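Local coordinates for iron-sulfur cluster assembly protein CyaY (Psychromonas ingrahamii, PDB 4HS5), which probably takes part in iron-sulfur cluster assembly, possibly as a regulator, and belongs to the iron-binding frataxin family, at residues E5-A10 with R51-H56. Numbering follows the deposited sequence.
Sequences EFIQLA and RQQPLH
The first turns of helix 3-24 of the frataxin fold meet the turn that joins strand 46-52 to strand 57-61, neighbours in the antiparallel sheet. Phe6 contributes the largest share of the helix's side of the interface. With CG anti to the backbone N (chi1 167°), its ring reaches into the bend of 51-56. His56 CA lies over one face, 3.7 Å from the Phe6 ring centroid and 21° off the normal, a CH-pi contact offset toward the rim. The ring also touches backbone: Phe6 CE1 comes to 3.2 Å from His56 C, and Phe6 CE2 to 3.4 Å from Gln53 CA. The imidazole crosses Phe6 obliquely, planes 33° apart, with His56 CD2 3.6 Å from Phe6 CB, while His56 NE2 is hydrogen-bonded to OD1 of Asp3. An alanine in place of Phe6 would remove the ring that meets His56 and Gln53, and would probably leave the turn less tightly packed against the helix. One helical turn after Phe6, the Ala10 methyl meets Arg51 of strand 46-52, whose side chain bends at chi2 and chi3 so that Ala10 CB sits 3.5 Å above the centre of the guanidinium plane. The charge is met by a salt bridge from Arg51 NH2 to Asp11 and a cation-pi contact with Tyr14. Helix start, strand end and connecting turn thus meet at one end of the alpha-beta sandwich of frataxins.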
loop_
_atom_site.group_PDB
_atom_site.type_symbol
_atom_site.label_atom_id
_atom_site.label_comp_id
_atom_site.label_asym_id
_atom_site.label_seq_id
_atom_site.Cartn_x
_atom_site.Cartn_y
_atom_site.Cartn_z
ATOM N N GLU A 5 -12.774 -13.353 1.516
ATOM C CA GLU A 5 -12.366 -12.528 2.653
ATOM C C GLU A 5 -11.097 -11.728 2.353
ATOM O O GLU A 5 -10.981 -10.565 2.736
ATOM C CB GLU A 5 -12.164 -13.410 3.884
ATOM C CG GLU A 5 -13.475 -14.032 4.371
ATOM C CD GLU A 5 -13.274 -15.245 5.260
ATOM O OE1 GLU A 5 -12.121 -15.671 5.448
ATOM O OE2 GLU A 5 -14.283 -15.776 5.767
ATOM N N PHE A 6 -10.144 -12.351 1.681
ATOM C CA PHE A 6 -8.925 -11.651 1.328
ATOM C C PHE A 6 -9.284 -10.475 0.433
ATOM O O PHE A 6 -8.730 -9.381 0.577
ATOM C CB PHE A 6 -7.947 -12.585 0.637
ATOM C CG PHE A 6 -6.809 -11.866 -0.033
ATOM C CD1 PHE A 6 -5.806 -11.269 0.717
ATOM C CD2 PHE A 6 -6.738 -11.791 -1.416
ATOM C CE1 PHE A 6 -4.754 -10.604 0.102
ATOM C CE2 PHE A 6 -5.691 -11.132 -2.033
ATOM C CZ PHE A 6 -4.697 -10.534 -1.271
ATOM N N ILE A 7 -10.227 -10.690 -0.475
ATOM C CA ILE A 7 -10.652 -9.642 -1.394
ATOM C C ILE A 7 -11.299 -8.483 -0.644
ATOM O O ILE A 7 -11.020 -7.314 -0.945
ATOM C CB ILE A 7 -11.616 -10.191 -2.471
ATOM C CG1 ILE A 7 -10.876 -11.159 -3.399
ATOM C CG2 ILE A 7 -12.266 -9.061 -3.243
ATOM C CD1 ILE A 7 -9.467 -10.729 -3.753
ATOM N N GLN A 8 -12.138 -8.797 0.338
ATOM C CA GLN A 8 -12.756 -7.767 1.170
ATOM C C GLN A 8 -11.707 -6.921 1.888
ATOM O O GLN A 8 -11.781 -5.693 1.856
ATOM C CB GLN A 8 -13.723 -8.376 2.189
ATOM C CG GLN A 8 -15.014 -8.908 1.590
ATOM C CD GLN A 8 -15.880 -9.584 2.623
ATOM O OE1 GLN A 8 -15.374 -10.224 3.548
ATOM N NE2 GLN A 8 -17.194 -9.453 2.474
ATOM N N LEU A 9 -10.740 -7.578 2.525
ATOM C CA LEU A 9 -9.692 -6.873 3.252
ATOM C C LEU A 9 -8.778 -6.079 2.324
ATOM O O LEU A 9 -8.406 -4.947 2.639
ATOM C CB LEU A 9 -8.878 -7.865 4.081
ATOM C CG LEU A 9 -9.679 -8.431 5.247
ATOM C CD1 LEU A 9 -8.964 -9.638 5.814
ATOM C CD2 LEU A 9 -9.856 -7.369 6.325
ATOM N N ALA A 10 -8.425 -6.646 1.180
ATOM C CA ALA A 10 -7.558 -5.941 0.253
ATOM C C ALA A 10 -8.282 -4.742 -0.365
ATOM O O ALA A 10 -7.662 -3.695 -0.585
ATOM C CB ALA A 10 -7.029 -6.887 -0.819
ATOM N N ARG A 51 -1.968 -7.286 -5.372
ATOM C CA ARG A 51 -2.619 -8.294 -4.541
ATOM C C ARG A 51 -2.256 -9.642 -5.094
ATOM O O ARG A 51 -2.223 -9.841 -6.314
ATOM C CB ARG A 51 -4.136 -8.123 -4.550
ATOM C CG ARG A 51 -4.627 -6.921 -3.795
ATOM C CD ARG A 51 -5.721 -6.205 -4.572
ATOM N NE ARG A 51 -7.024 -6.841 -4.476
ATOM C CZ ARG A 51 -8.122 -6.216 -4.068
ATOM N NH1 ARG A 51 -8.063 -4.938 -3.709
ATOM N NH2 ARG A 51 -9.276 -6.869 -4.009
ATOM N N GLN A 52 -1.943 -10.574 -4.210
ATOM C CA GLN A 52 -1.689 -11.924 -4.657
ATOM C C GLN A 52 -2.674 -12.852 -3.976
ATOM O O GLN A 52 -2.413 -13.358 -2.883
ATOM C CB GLN A 52 -0.242 -12.319 -4.395
ATOM C CG GLN A 52 0.787 -11.401 -5.074
ATOM C CD GLN A 52 0.682 -11.353 -6.602
ATOM O OE1 GLN A 52 -0.209 -11.946 -7.214
ATOM N NE2 GLN A 52 1.616 -10.645 -7.221
ATOM N N GLN A 53 -3.818 -13.038 -4.633
ATOM C CA GLN A 53 -4.946 -13.778 -4.073
ATOM C C GLN A 53 -4.630 -15.194 -3.590
ATOM O O GLN A 53 -5.025 -15.558 -2.490
ATOM C CB GLN A 53 -6.132 -13.801 -5.043
ATOM C CG GLN A 53 -7.408 -14.361 -4.426
ATOM C CD GLN A 53 -8.173 -15.260 -5.378
ATOM O OE1 GLN A 53 -9.356 -15.046 -5.642
ATOM N NE2 GLN A 53 -7.502 -16.285 -5.885
ATOM N N PRO A 54 -3.918 -16.000 -4.397
ATOM C CA PRO A 54 -3.666 -17.353 -3.884
ATOM C C PRO A 54 -2.776 -17.389 -2.635
ATOM O O PRO A 54 -2.781 -18.387 -1.915
ATOM C CB PRO A 54 -2.978 -18.057 -5.062
ATOM C CG PRO A 54 -2.475 -16.968 -5.946
ATOM C CD PRO A 54 -3.435 -15.830 -5.781
ATOM N N LEU A 55 -2.046 -16.309 -2.376
ATOM C CA LEU A 55 -1.128 -16.242 -1.244
ATOM C C LEU A 55 -1.756 -15.459 -0.082
ATOM O O LEU A 55 -1.219 -15.418 1.030
ATOM C CB LEU A 55 0.155 -15.543 -1.693
ATOM C CG LEU A 55 0.841 -16.219 -2.881
ATOM C CD1 LEU A 55 1.597 -15.217 -3.729
ATOM C CD2 LEU A 55 1.775 -17.275 -2.360
ATOM N N HIS A 56 -2.893 -14.839 -0.369
ATOM C CA HIS A 56 -3.524 -13.884 0.532
ATOM C C HIS A 56 -2.564 -12.814 1.041
ATOM O O HIS A 56 -2.630 -12.415 2.199
ATOM C CB HIS A 56 -4.205 -14.610 1.692
ATOM C CG HIS A 56 -5.261 -15.571 1.249
ATOM N ND1 HIS A 56 -5.627 -16.665 1.998
ATOM C CD2 HIS A 56 -6.041 -15.589 0.146
ATOM C CE1 HIS A 56 -6.584 -17.325 1.366
ATOM N NE2 HIS A 56 -6.853 -16.694 0.240
#